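Local coordinates for iota-carrageenase (PDB 1H80), which hydrolyses the beta-1,4 linkages within iota-carrageenan, a sulfated galactan of red algal cell walls, with inversion of anomeric configuration, at residues A248-M256 / R276-L284; L371-P379 / P432-D440. All coordinates share one frame; numbering follows the deposited sequence.

How the interactions relate
Both contacts reach one parallel sheet of the right-handed beta-helix, whose strands run side by side in the order 216-218, 250-252, 275-277, 407-409 and 438-439. Interaction 1 joins two neighbouring inner strands, 250-252 and 275-277, and follows both segments out of the sheet. Interaction 2 lies at the outermost strand, 438-439, where the loop 371-379 packs on it and on the turn leading into it. Along the chain the two come in series, 248-284 before 371-440. Their centres are about 23 Å apart, and their nearest atoms, about 7 Å apart, do not touch. Interaction 1 thus joins neighbouring coils by backbone bonding, while interaction 2 packs a surface loop onto the sheet's last strand and the turn before it.

Interaction 1: A248-M256 / R276-L284; sequences AVMFGPHFM and RSDSGFVEL
Val249 O accepts a hydrogen bond from Arg276 N (2.9 Å), opening the parallel ladder that joins two successive coils of the beta-helix. Phe251 N then binds Arg276 O, and Asp278 N reaches Phe251 O at 2.7 Å, with an N-H...O angle of 173°. Further along, where both segments have left the sheet, Phe281 N binds His254 O from above the carbonyl plane, and a water links His254 N to Ser279 O.

Among the charged groups, Arg276 grips Asp278 side-on: NE meets OD1 at 2.9 Å and NH2 meets OD2 at 2.8 Å, each oxygen using its syn lone pair. With CG anti to the backbone N (chi1 170°), the extended Arg276 chain runs beside Met250, whose CG, in the conformer given here, lies over a guanidinium face. A leucine in place of Arg276 would probably leave the Asp278 carboxylate without its charged mate.

On the opposite face of the sheet, the Phe251 ring packs edge-to-face with Phe348. The His254 and Phe281 rings, beyond the sheet, meet obliquely with their planes at 51°. His254 NE2 is bonded to Glu218, while ND1 on the same ring comes within 3.2 Å of Phe281 CZ.

Interaction 2: L371-P379 / P432-D440; sequences LDYFSTSNP and PVNSHKTID
Tyr373 meets His436 and Ile439 where a loop packs against the outermost strand, 438-439, of a parallel sheet in the beta-helix. With CG anti to its carbonyl carbon (chi1 -70°), the tyrosine side chain is brought across the isoleucine at a slant. Its CB touches both partners, standing 3.9 Å from Ile439 CD1 and close to His436 NE2. Tyr373 CG faces Ile439 CD1, and CD2 of the tyrosine lies between the two isoleucine methyls. CD1, CE1, CE2 and CZ of Tyr373 gather under Ile439 CG2, which sits over one face of the ring in a CH-pi contact, 3.6 Å from the centroid and 15° off the normal. At the tip, OH still touches that methyl and donates to a water lying in the ring plane (2.7 Å), which in turn donates to Asp440 O. Apolar contact therefore holds the ring's face while a water bridge ties down its phenolic end.

The backbone of Tyr373 is held as well. His436 NE2 donates to Tyr373 O at 2.9 Å, in the carbonyl plane and on a lone pair, although the bond is bent to 130° at the hydrogen. A second water joins NE2 to Ser375 OG.

Thr376 crosses the histidine at about a right angle, its CG2 methyl 3.8 Å from His436 CE1. Toward the type II turn 432-435, Ser377 sets its CB against the carbonyl oxygens of Val433 and Asn434, and a third water donates to both Ser377 O and Val433 O. Nearly in line with the Asn434 C=O, Thr376 OG1 completes the junction by donating to Asn434 O at 3.0 Å.

Interaction 1: A248-M256 / R276-L284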
ATOM      1  N   ALA A 248       4.839   3.950  -7.777  1.00 12.88           N
ATOM      2  CA  ALA A 248       3.385   3.966  -7.769  1.00 12.93           C
ATOM      3  C   ALA A 248       2.914   2.539  -7.550  1.00 13.42           C
ATOM      4  O   ALA A 248       2.008   2.277  -6.765  1.00 12.84           O
ATOM      5  CB  ALA A 248       2.861   4.488  -9.099  1.00 13.32           C
ATOM      6  N   VAL A 249       3.552   1.616  -8.256  1.00 13.69           N
ATOM      7  CA  VAL A 249       3.201   0.211  -8.164  1.00 14.91           C
ATOM      8  C   VAL A 249       4.443  -0.617  -7.896  1.00 15.41           C
ATOM      9  O   VAL A 249       5.463  -0.450  -8.556  1.00 14.92           O
ATOM     10  CB  VAL A 249       2.561  -0.273  -9.473  1.00 15.36           C
ATOM     11  CG1 VAL A 249       2.265  -1.761  -9.382  1.00 16.97           C
ATOM     12  CG2 VAL A 249       1.285   0.510  -9.749  1.00 16.53           C
ATOM     13  N   MET A 250       4.354  -1.516  -6.925  1.00 14.78           N
ATOM     14  CA  MET A 250       5.491  -2.358  -6.598  1.00 15.17           C
ATOM     15  C   MET A 250       5.088  -3.802  -6.354  1.00 14.97           C
ATOM     16  O   MET A 250       4.064  -4.077  -5.726  1.00 15.19           O
ATOM     17  CB  MET A 250       6.220  -1.798  -5.375  1.00 15.95           C
ATOM     18  CG  MET A 250       7.355  -2.669  -4.874  1.00 17.60           C
ATOM     19  SD  MET A 250       6.790  -3.813  -3.605  0.50 17.31           S
ATOM     20  CE  MET A 250       7.564  -3.066  -2.165  0.50 21.55           C
ATOM     21  N   PHE A 251       5.895  -4.721  -6.876  1.00 14.41           N
ATOM     22  CA  PHE A 251       5.653  -6.146  -6.712  1.00 14.58           C
ATOM     23  C   PHE A 251       6.813  -6.704  -5.903  1.00 15.42           C
ATOM     24  O   PHE A 251       7.975  -6.534  -6.273  1.00 16.10           O
ATOM     25  CB  PHE A 251       5.602  -6.863  -8.063  1.00 14.29           C
ATOM     26  CG  PHE A 251       4.482  -6.412  -8.951  1.00 13.66           C
ATOM     27  CD1 PHE A 251       4.629  -5.297  -9.772  1.00 14.00           C
ATOM     28  CD2 PHE A 251       3.274  -7.101  -8.964  1.00 14.36           C
ATOM     29  CE1 PHE A 251       3.592  -4.874 -10.595  1.00 14.60           C
ATOM     30  CE2 PHE A 251       2.229  -6.686  -9.782  1.00 14.70           C
ATOM     31  CZ  PHE A 251       2.387  -5.572 -10.598  1.00 14.79           C
ATOM     32  N   GLY A 252       6.493  -7.353  -4.791  1.00 14.62           N
ATOM     33  CA  GLY A 252       7.511  -7.943  -3.940  1.00 15.95           C
ATOM     34  C   GLY A 252       6.846  -9.131  -3.279  1.00 16.04           C
ATOM     35  O   GLY A 252       6.304  -9.002  -2.185  1.00 15.89           O
ATOM     36  N   PRO A 253       6.888 -10.309  -3.914  1.00 16.38           N
ATOM     37  CA  PRO A 253       6.258 -11.512  -3.366  1.00 16.61           C
ATOM     38  C   PRO A 253       6.906 -12.150  -2.149  1.00 17.22           C
ATOM     39  O   PRO A 253       6.275 -12.959  -1.468  1.00 17.94           O
ATOM     40  CB  PRO A 253       6.239 -12.449  -4.564  1.00 16.65           C
ATOM     41  CG  PRO A 253       7.552 -12.135  -5.221  1.00 16.06           C
ATOM     42  CD  PRO A 253       7.601 -10.615  -5.171  1.00 16.53           C
ATOM     43  N   HIS A 254       8.150 -11.782  -1.861  1.00 18.04           N
ATOM     44  CA  HIS A 254       8.856 -12.373  -0.735  1.00 18.53           C
ATOM     45  C   HIS A 254       8.824 -13.895  -0.875  1.00 18.33           C
ATOM     46  O   HIS A 254       9.401 -14.436  -1.813  1.00 18.92           O
ATOM     47  CB  HIS A 254       8.231 -11.927   0.591  1.00 19.99           C
ATOM     48  CG  HIS A 254       8.597 -10.530   0.984  1.00 20.88           C
ATOM     49  ND1 HIS A 254       9.418 -10.247   2.055  1.00 21.75           N
ATOM     50  CD2 HIS A 254       8.283  -9.335   0.427  1.00 21.56           C
ATOM     51  CE1 HIS A 254       9.595  -8.941   2.140  1.00 22.13           C
ATOM     52  NE2 HIS A 254       8.917  -8.364   1.163  1.00 21.25           N
ATOM     53  N   PHE A 255       8.123 -14.572   0.030  1.00 18.42           N
ATOM     54  CA  PHE A 255       8.032 -16.036   0.027  1.00 18.47           C
ATOM     55  C   PHE A 255       6.732 -16.579  -0.571  1.00 18.94           C
ATOM     56  O   PHE A 255       6.586 -17.786  -0.770  1.00 19.20           O
ATOM     57  CB  PHE A 255       8.132 -16.530   1.469  1.00 18.67           C
ATOM     58  CG  PHE A 255       7.088 -15.930   2.372  1.00 19.15           C
ATOM     59  CD1 PHE A 255       5.761 -16.347   2.295  1.00 19.74           C
ATOM     60  CD2 PHE A 255       7.414 -14.895   3.241  1.00 19.37           C
ATOM     61  CE1 PHE A 255       4.774 -15.740   3.066  1.00 20.30           C
ATOM     62  CE2 PHE A 255       6.432 -14.279   4.019  1.00 20.30           C
ATOM     63  CZ  PHE A 255       5.108 -14.703   3.927  1.00 19.59           C
ATOM     64  N   MET A 256       5.792 -15.685  -0.850  1.00 18.58           N
ATOM     65  CA  MET A 256       4.479 -16.074  -1.352  1.00 18.97           C
ATOM     66  C   MET A 256       4.303 -16.261  -2.852  1.00 18.49           C
ATOM     67  O   MET A 256       4.809 -15.486  -3.659  1.00 18.10           O
ATOM     68  CB  MET A 256       3.445 -15.062  -0.849  1.00 19.46           C
ATOM     69  CG  MET A 256       2.018 -15.269  -1.344  1.00 20.80           C
ATOM     70  SD  MET A 256       1.279 -16.835  -0.838  0.75 22.73           S
ATOM     71  CE  MET A 256       1.651 -16.801   0.905  0.75 21.14           C
ATOM     72  N   ARG A 276       8.035  -0.946  -9.854  1.00 14.32           N
ATOM     73  CA  ARG A 276       9.178  -1.623  -9.276  1.00 16.05           C
ATOM     74  C   ARG A 276       8.823  -3.064  -8.961  1.00 16.41           C
ATOM     75  O   ARG A 276       7.775  -3.342  -8.386  1.00 16.24           O
ATOM     76  CB  ARG A 276       9.616  -0.915  -7.999  1.00 16.77           C
ATOM     77  CG  ARG A 276      10.638  -1.686  -7.196  1.00 18.57           C
ATOM     78  CD  ARG A 276      10.983  -0.946  -5.924  1.00 19.88           C
ATOM     79  NE  ARG A 276      11.366  -1.866  -4.860  1.00 21.40           N
ATOM     80  CZ  ARG A 276      11.589  -1.498  -3.605  1.00 22.59           C
ATOM     81  NH1 ARG A 276      11.470  -0.225  -3.254  1.00 22.88           N
ATOM     82  NH2 ARG A 276      11.926  -2.407  -2.697  1.00 24.39           N
ATOM     83  N   SER A 277       9.701  -3.981  -9.350  1.00 16.38           N
ATOM     84  CA  SER A 277       9.487  -5.395  -9.089  1.00 16.89           C
ATOM     85  C   SER A 277      10.725  -5.969  -8.418  1.00 17.43           C
ATOM     86  O   SER A 277      11.838  -5.846  -8.935  1.00 17.55           O
ATOM     87  CB  SER A 277       9.199  -6.140 -10.394  1.00 17.08           C
ATOM     88  OG  SER A 277       8.007  -5.656 -10.991  0.50 16.18           O
ATOM     89  N   ASP A 278      10.523  -6.580  -7.255  1.00 17.60           N
ATOM     90  CA  ASP A 278      11.612  -7.173  -6.493  1.00 18.03           C
ATOM     91  C   ASP A 278      11.598  -8.681  -6.648  1.00 18.78           C
ATOM     92  O   ASP A 278      10.549  -9.290  -6.839  1.00 18.79           O
ATOM     93  CB  ASP A 278      11.475  -6.859  -5.001  1.00 19.50           C
ATOM     94  CG  ASP A 278      11.599  -5.385  -4.690  1.00 20.59           C
ATOM     95  OD1 ASP A 278      11.911  -4.592  -5.605  1.00 21.62           O
ATOM     96  OD2 ASP A 278      11.384  -5.023  -3.515  1.00 22.34           O
ATOM     97  N   SER A 279      12.771  -9.285  -6.550  1.00 19.10           N
ATOM     98  CA  SER A 279      12.863 -10.729  -6.655  1.00 20.02           C
ATOM     99  C   SER A 279      12.229 -11.368  -5.426  1.00 19.55           C
ATOM    100  O   SER A 279      12.228 -10.793  -4.337  1.00 19.13           O
ATOM    101  CB  SER A 279      14.327 -11.156  -6.744  1.00 21.23           C
ATOM    102  OG  SER A 279      14.446 -12.568  -6.713  1.00 23.94           O
ATOM    103  N   GLY A 280      11.657 -12.551  -5.613  1.00 19.85           N
ATOM    104  CA  GLY A 280      11.096 -13.254  -4.481  1.00 20.58           C
ATOM    105  C   GLY A 280      12.328 -13.816  -3.804  1.00 22.09           C
ATOM    106  O   GLY A 280      13.364 -13.969  -4.455  1.00 21.53           O
ATOM    107  N   PHE A 281      12.249 -14.097  -2.511  1.00 23.26           N
ATOM    108  CA  PHE A 281      13.403 -14.645  -1.815  1.00 25.72           C
ATOM    109  C   PHE A 281      12.978 -15.502  -0.642  1.00 27.95           C
ATOM    110  O   PHE A 281      11.832 -15.440  -0.194  1.00 28.19           O
ATOM    111  CB  PHE A 281      14.329 -13.527  -1.327  1.00 25.07           C
ATOM    112  CG  PHE A 281      13.678 -12.571  -0.373  1.00 24.73           C
ATOM    113  CD1 PHE A 281      12.861 -11.544  -0.840  1.00 23.89           C
ATOM    114  CD2 PHE A 281      13.876 -12.698   0.999  1.00 24.17           C
ATOM    115  CE1 PHE A 281      12.254 -10.658   0.046  1.00 24.12           C
ATOM    116  CE2 PHE A 281      13.270 -11.817   1.894  1.00 24.44           C
ATOM    117  CZ  PHE A 281      12.458 -10.793   1.413  1.00 24.19           C
ATOM    118  N   VAL A 282      13.912 -16.306  -0.150  1.00 30.65           N
ATOM    119  CA  VAL A 282      13.635 -17.184   0.970  1.00 33.63           C
ATOM    120  C   VAL A 282      14.452 -16.768   2.183  1.00 35.32           C
ATOM    121  O   VAL A 282      15.569 -16.270   2.050  1.00 35.38           O
ATOM    122  CB  VAL A 282      13.958 -18.646   0.626  1.00 33.77           C
ATOM    123  CG1 VAL A 282      12.881 -19.532   1.183  1.00 34.84           C
ATOM    124  CG2 VAL A 282      14.070 -18.828  -0.883  1.00 34.14           C
ATOM    125  N   GLU A 283      13.886 -16.982   3.365  1.00 37.69           N
ATOM    126  CA  GLU A 283      14.545 -16.610   4.608  1.00 39.84           C
ATOM    127  C   GLU A 283      14.510 -17.754   5.618  1.00 40.73           C
ATOM    128  O   GLU A 283      13.453 -18.327   5.879  1.00 41.08           O
ATOM    129  CB  GLU A 283      13.848 -15.388   5.200  1.00 41.12           C
ATOM    130  CG  GLU A 283      14.775 -14.299   5.692  1.00 42.99           C
ATOM    131  CD  GLU A 283      14.014 -13.097   6.215  1.00 43.83           C
ATOM    132  OE1 GLU A 283      13.338 -13.227   7.256  1.00 44.91           O
ATOM    133  OE2 GLU A 283      14.086 -12.024   5.580  1.00 44.79           O
ATOM    134  N   LEU A 284      15.669 -18.081   6.184  1.00 41.59           N
ATOM    135  CA  LEU A 284      15.763 -19.146   7.178  1.00 42.49           C
ATOM    136  C   LEU A 284      15.899 -18.538   8.570  1.00 43.03           C
ATOM    137  O   LEU A 284      16.641 -17.574   8.765  1.00 43.22           O
ATOM    138  CB  LEU A 284      16.966 -20.047   6.886  1.00 42.63           C
ATOM    139  CG  LEU A 284      16.973 -20.765   5.533  1.00 42.68           C
ATOM    140  CD1 LEU A 284      18.221 -21.626   5.418  1.00 42.82           C
ATOM    141  CD2 LEU A 284      15.722 -21.619   5.397  1.00 42.85           C
TER
HETATM  142  O   HOH W   1      10.010  -9.790  -2.777  1.00 19.05           O

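Interaction 2: L371-P379 / P432-D440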
ATOM      1  N   LEU A 371      21.332   3.981  -5.067  1.00 16.62           N
ATOM      2  CA  LEU A 371      22.175   5.153  -5.302  1.00 16.52           C
ATOM      3  C   LEU A 371      23.271   4.978  -6.340  1.00 16.53           C
ATOM      4  O   LEU A 371      23.646   5.939  -7.013  1.00 16.80           O
ATOM      5  CB  LEU A 371      22.808   5.624  -3.993  1.00 15.91           C
ATOM      6  CG  LEU A 371      21.857   6.098  -2.895  1.00 16.18           C
ATOM      7  CD1 LEU A 371      22.675   6.556  -1.695  1.00 16.56           C
ATOM      8  CD2 LEU A 371      20.982   7.235  -3.413  1.00 15.97           C
ATOM      9  N   ASP A 372      23.786   3.763  -6.476  1.00 16.97           N
ATOM     10  CA  ASP A 372      24.849   3.514  -7.435  1.00 17.47           C
ATOM     11  C   ASP A 372      24.372   3.642  -8.877  1.00 16.87           C
ATOM     12  O   ASP A 372      25.178   3.742  -9.798  1.00 17.32           O
ATOM     13  CB  ASP A 372      25.460   2.130  -7.198  1.00 18.03           C
ATOM     14  CG  ASP A 372      26.228   2.046  -5.887  1.00 20.08           C
ATOM     15  OD1 ASP A 372      26.293   3.062  -5.156  1.00 19.07           O
ATOM     16  OD2 ASP A 372      26.772   0.961  -5.587  1.00 21.21           O
ATOM     17  N   TYR A 373      23.058   3.648  -9.079  1.00 16.44           N
ATOM     18  CA  TYR A 373      22.536   3.780 -10.427  1.00 16.34           C
ATOM     19  C   TYR A 373      22.644   5.210 -10.948  1.00 16.53           C
ATOM     20  O   TYR A 373      22.294   5.490 -12.091  1.00 16.17           O
ATOM     21  CB  TYR A 373      21.093   3.275 -10.485  1.00 17.58           C
ATOM     22  CG  TYR A 373      21.013   1.775 -10.327  1.00 18.45           C
ATOM     23  CD1 TYR A 373      21.634   0.928 -11.246  1.00 20.14           C
ATOM     24  CD2 TYR A 373      20.351   1.202  -9.242  1.00 20.58           C
ATOM     25  CE1 TYR A 373      21.603  -0.455 -11.087  1.00 21.16           C
ATOM     26  CE2 TYR A 373      20.313  -0.183  -9.074  1.00 21.27           C
ATOM     27  CZ  TYR A 373      20.943  -1.002 -10.000  1.00 22.01           C
ATOM     28  OH  TYR A 373      20.924  -2.368  -9.827  1.00 23.79           O
ATOM     29  N   PHE A 374      23.142   6.114 -10.109  1.00 15.64           N
ATOM     30  CA  PHE A 374      23.322   7.501 -10.528  1.00 16.73           C
ATOM     31  C   PHE A 374      24.630   7.638 -11.302  1.00 17.30           C
ATOM     32  O   PHE A 374      24.909   8.683 -11.884  1.00 17.27           O
ATOM     33  CB  PHE A 374      23.370   8.435  -9.316  1.00 16.97           C
ATOM     34  CG  PHE A 374      22.020   8.815  -8.784  1.00 17.51           C
ATOM     35  CD1 PHE A 374      21.085   9.439  -9.606  1.00 18.04           C
ATOM     36  CD2 PHE A 374      21.687   8.565  -7.460  1.00 17.65           C
ATOM     37  CE1 PHE A 374      19.834   9.809  -9.112  1.00 18.18           C
ATOM     38  CE2 PHE A 374      20.438   8.930  -6.955  1.00 17.32           C
ATOM     39  CZ  PHE A 374      19.512   9.553  -7.783  1.00 17.61           C
ATOM     40  N   SER A 375      25.422   6.570 -11.319  1.00 17.66           N
ATOM     41  CA  SER A 375      26.717   6.590 -11.993  1.00 18.55           C
ATOM     42  C   SER A 375      26.692   7.051 -13.448  1.00 19.14           C
ATOM     43  O   SER A 375      27.664   7.632 -13.933  1.00 19.77           O
ATOM     44  CB  SER A 375      27.369   5.206 -11.921  1.00 18.28           C
ATOM     45  OG  SER A 375      26.642   4.252 -12.674  1.00 19.00           O
ATOM     46  N   THR A 376      25.585   6.809 -14.143  1.00 19.12           N
ATOM     47  CA  THR A 376      25.486   7.184 -15.550  1.00 19.34           C
ATOM     48  C   THR A 376      25.050   8.617 -15.840  1.00 19.93           C
ATOM     49  O   THR A 376      25.602   9.268 -16.729  1.00 21.81           O
ATOM     50  CB  THR A 376      24.522   6.245 -16.308  1.00 19.39           C
ATOM     51  OG1 THR A 376      23.223   6.300 -15.699  1.00 19.33           O
ATOM     52  CG2 THR A 376      25.039   4.816 -16.279  1.00 19.53           C
ATOM     53  N   SER A 377      24.074   9.117 -15.091  1.00 18.93           N
ATOM     54  CA  SER A 377      23.562  10.462 -15.332  1.00 19.08           C
ATOM     55  C   SER A 377      23.963  11.504 -14.303  1.00 19.28           C
ATOM     56  O   SER A 377      23.939  12.704 -14.583  1.00 19.62           O
ATOM     57  CB  SER A 377      22.039  10.421 -15.377  1.00 19.37           C
ATOM     58  OG  SER A 377      21.531  10.147 -14.082  1.00 19.77           O
ATOM     59  N   ASN A 378      24.330  11.049 -13.113  1.00 19.40           N
ATOM     60  CA  ASN A 378      24.657  11.958 -12.026  1.00 20.13           C
ATOM     61  C   ASN A 378      25.889  11.465 -11.263  1.00 20.94           C
ATOM     62  O   ASN A 378      25.812  11.155 -10.077  1.00 20.96           O
ATOM     63  CB  ASN A 378      23.419  12.031 -11.122  1.00 19.44           C
ATOM     64  CG  ASN A 378      23.506  13.104 -10.067  1.00 18.97           C
ATOM     65  OD1 ASN A 378      24.341  14.000 -10.136  1.00 19.64           O
ATOM     66  ND2 ASN A 378      22.616  13.026  -9.083  1.00 19.22           N
ATOM     67  N   PRO A 379      27.050  11.412 -11.941  1.00 22.07           N
ATOM     68  CA  PRO A 379      28.320  10.956 -11.364  1.00 22.76           C
ATOM     69  C   PRO A 379      28.811  11.686 -10.117  1.00 23.23           C
ATOM     70  O   PRO A 379      29.654  11.163  -9.384  1.00 23.32           O
ATOM     71  CB  PRO A 379      29.293  11.081 -12.535  1.00 23.17           C
ATOM     72  CG  PRO A 379      28.741  12.235 -13.302  1.00 23.29           C
ATOM     73  CD  PRO A 379      27.261  11.932 -13.304  1.00 22.62           C
ATOM     74  N   PRO A 432      17.131  13.485 -17.332  1.00 18.74           N
ATOM     75  CA  PRO A 432      18.391  14.013 -17.864  1.00 19.06           C
ATOM     76  C   PRO A 432      19.032  13.040 -18.846  1.00 18.92           C
ATOM     77  O   PRO A 432      18.695  11.858 -18.881  1.00 18.84           O
ATOM     78  CB  PRO A 432      19.233  14.216 -16.611  1.00 19.14           C
ATOM     79  CG  PRO A 432      18.755  13.123 -15.707  1.00 19.55           C
ATOM     80  CD  PRO A 432      17.255  13.174 -15.898  1.00 19.21           C
ATOM     81  N   VAL A 433      19.956  13.542 -19.652  1.00 18.72           N
ATOM     82  CA  VAL A 433      20.626  12.683 -20.611  1.00 18.51           C
ATOM     83  C   VAL A 433      21.365  11.579 -19.856  1.00 17.38           C
ATOM     84  O   VAL A 433      21.833  11.776 -18.737  1.00 17.37           O
ATOM     85  CB  VAL A 433      21.631  13.485 -21.481  1.00 19.03           C
ATOM     86  CG1 VAL A 433      22.752  14.048 -20.619  1.00 21.10           C
ATOM     87  CG2 VAL A 433      22.192  12.591 -22.578  1.00 20.33           C
ATOM     88  N   ASN A 434      21.443  10.409 -20.476  1.00 16.56           N
ATOM     89  CA  ASN A 434      22.115   9.262 -19.899  1.00 15.91           C
ATOM     90  C   ASN A 434      21.525   8.722 -18.607  1.00 16.30           C
ATOM     91  O   ASN A 434      22.232   8.143 -17.781  1.00 17.71           O
ATOM     92  CB  ASN A 434      23.603   9.560 -19.734  1.00 16.52           C
ATOM     93  CG  ASN A 434      24.334   9.476 -21.048  1.00 16.42           C
ATOM     94  OD1 ASN A 434      24.146   8.519 -21.794  1.00 15.33           O
ATOM     95  ND2 ASN A 434      25.167  10.471 -21.346  1.00 17.04           N
ATOM     96  N   SER A 435      20.224   8.913 -18.437  1.00 15.62           N
ATOM     97  CA  SER A 435      19.537   8.381 -17.274  1.00 15.86           C
ATOM     98  C   SER A 435      19.001   7.017 -17.720  1.00 15.74           C
ATOM     99  O   SER A 435      19.040   6.690 -18.909  1.00 15.59           O
ATOM    100  CB  SER A 435      18.393   9.310 -16.854  1.00 16.44           C
ATOM    101  OG  SER A 435      17.539   9.579 -17.945  1.00 19.57           O
ATOM    102  N   HIS A 436      18.516   6.222 -16.773  1.00 14.80           N
ATOM    103  CA  HIS A 436      17.991   4.894 -17.079  1.00 15.50           C
ATOM    104  C   HIS A 436      16.505   4.917 -17.392  1.00 15.75           C
ATOM    105  O   HIS A 436      15.762   5.733 -16.853  1.00 16.30           O
ATOM    106  CB  HIS A 436      18.185   3.962 -15.883  1.00 14.94           C
ATOM    107  CG  HIS A 436      19.606   3.830 -15.438  1.00 15.45           C
ATOM    108  ND1 HIS A 436      20.550   3.139 -16.165  1.00 16.03           N
ATOM    109  CD2 HIS A 436      20.240   4.294 -14.337  1.00 15.39           C
ATOM    110  CE1 HIS A 436      21.708   3.183 -15.527  1.00 16.18           C
ATOM    111  NE2 HIS A 436      21.547   3.877 -14.417  1.00 15.62           N
ATOM    112  N   LYS A 437      16.074   4.015 -18.266  1.00 16.26           N
ATOM    113  CA  LYS A 437      14.657   3.904 -18.571  1.00 17.03           C
ATOM    114  C   LYS A 437      14.201   2.726 -17.718  1.00 17.33           C
ATOM    115  O   LYS A 437      13.289   2.845 -16.897  1.00 17.12           O
ATOM    116  CB  LYS A 437      14.423   3.604 -20.050  1.00 19.01           C
ATOM    117  CG  LYS A 437      12.945   3.432 -20.381  1.00 22.07           C
ATOM    118  CD  LYS A 437      12.713   3.130 -21.851  1.00 24.56           C
ATOM    119  CE  LYS A 437      11.231   2.918 -22.130  1.00 26.51           C
ATOM    120  NZ  LYS A 437      10.961   2.590 -23.560  1.00 28.64           N
ATOM    121  N   THR A 438      14.860   1.587 -17.909  1.00 17.91           N
ATOM    122  CA  THR A 438      14.564   0.390 -17.135  1.00 18.33           C
ATOM    123  C   THR A 438      15.849  -0.092 -16.482  1.00 18.64           C
ATOM    124  O   THR A 438      16.866  -0.286 -17.152  1.00 19.34           O
ATOM    125  CB  THR A 438      14.003  -0.758 -18.013  1.00 19.26           C
ATOM    126  OG1 THR A 438      12.719  -0.388 -18.532  1.00 22.14           O
ATOM    127  CG2 THR A 438      13.859  -2.035 -17.191  1.00 21.15           C
ATOM    128  N   ILE A 439      15.808  -0.252 -15.168  1.00 17.41           N
ATOM    129  CA  ILE A 439      16.956  -0.745 -14.428  1.00 17.47           C
ATOM    130  C   ILE A 439      16.644  -2.200 -14.126  1.00 18.42           C
ATOM    131  O   ILE A 439      15.607  -2.505 -13.541  1.00 19.16           O
ATOM    132  CB  ILE A 439      17.148   0.011 -13.098  1.00 17.21           C
ATOM    133  CG1 ILE A 439      17.550   1.462 -13.380  1.00 16.26           C
ATOM    134  CG2 ILE A 439      18.205  -0.688 -12.249  1.00 17.77           C
ATOM    135  CD1 ILE A 439      17.651   2.318 -12.142  1.00 15.67           C
ATOM    136  N   ASP A 440      17.529  -3.096 -14.545  1.00 18.37           N
ATOM    137  CA  ASP A 440      17.334  -4.518 -14.300  1.00 20.29           C
ATOM    138  C   ASP A 440      18.616  -5.124 -13.739  1.00 20.53           C
ATOM    139  O   ASP A 440      19.522  -4.402 -13.330  1.00 19.41           O
ATOM    140  CB  ASP A 440      16.915  -5.237 -15.587  1.00 21.69           C
ATOM    141  CG  ASP A 440      17.810  -4.906 -16.765  1.00 23.81           C
ATOM    142  OD1 ASP A 440      19.047  -4.905 -16.596  1.00 25.70           O
ATOM    143  OD2 ASP A 440      17.271  -4.658 -17.868  1.00 26.07           O
TER
HETATM  144  O   HOH W   2      21.845  -3.920 -11.787  1.00 26.18           O
HETATM  145  O   HOH W   3      24.162   3.173 -13.211  1.00 18.71           O
HETATM  146  O   HOH W   4      23.230  13.659 -17.081  1.00 28.24           O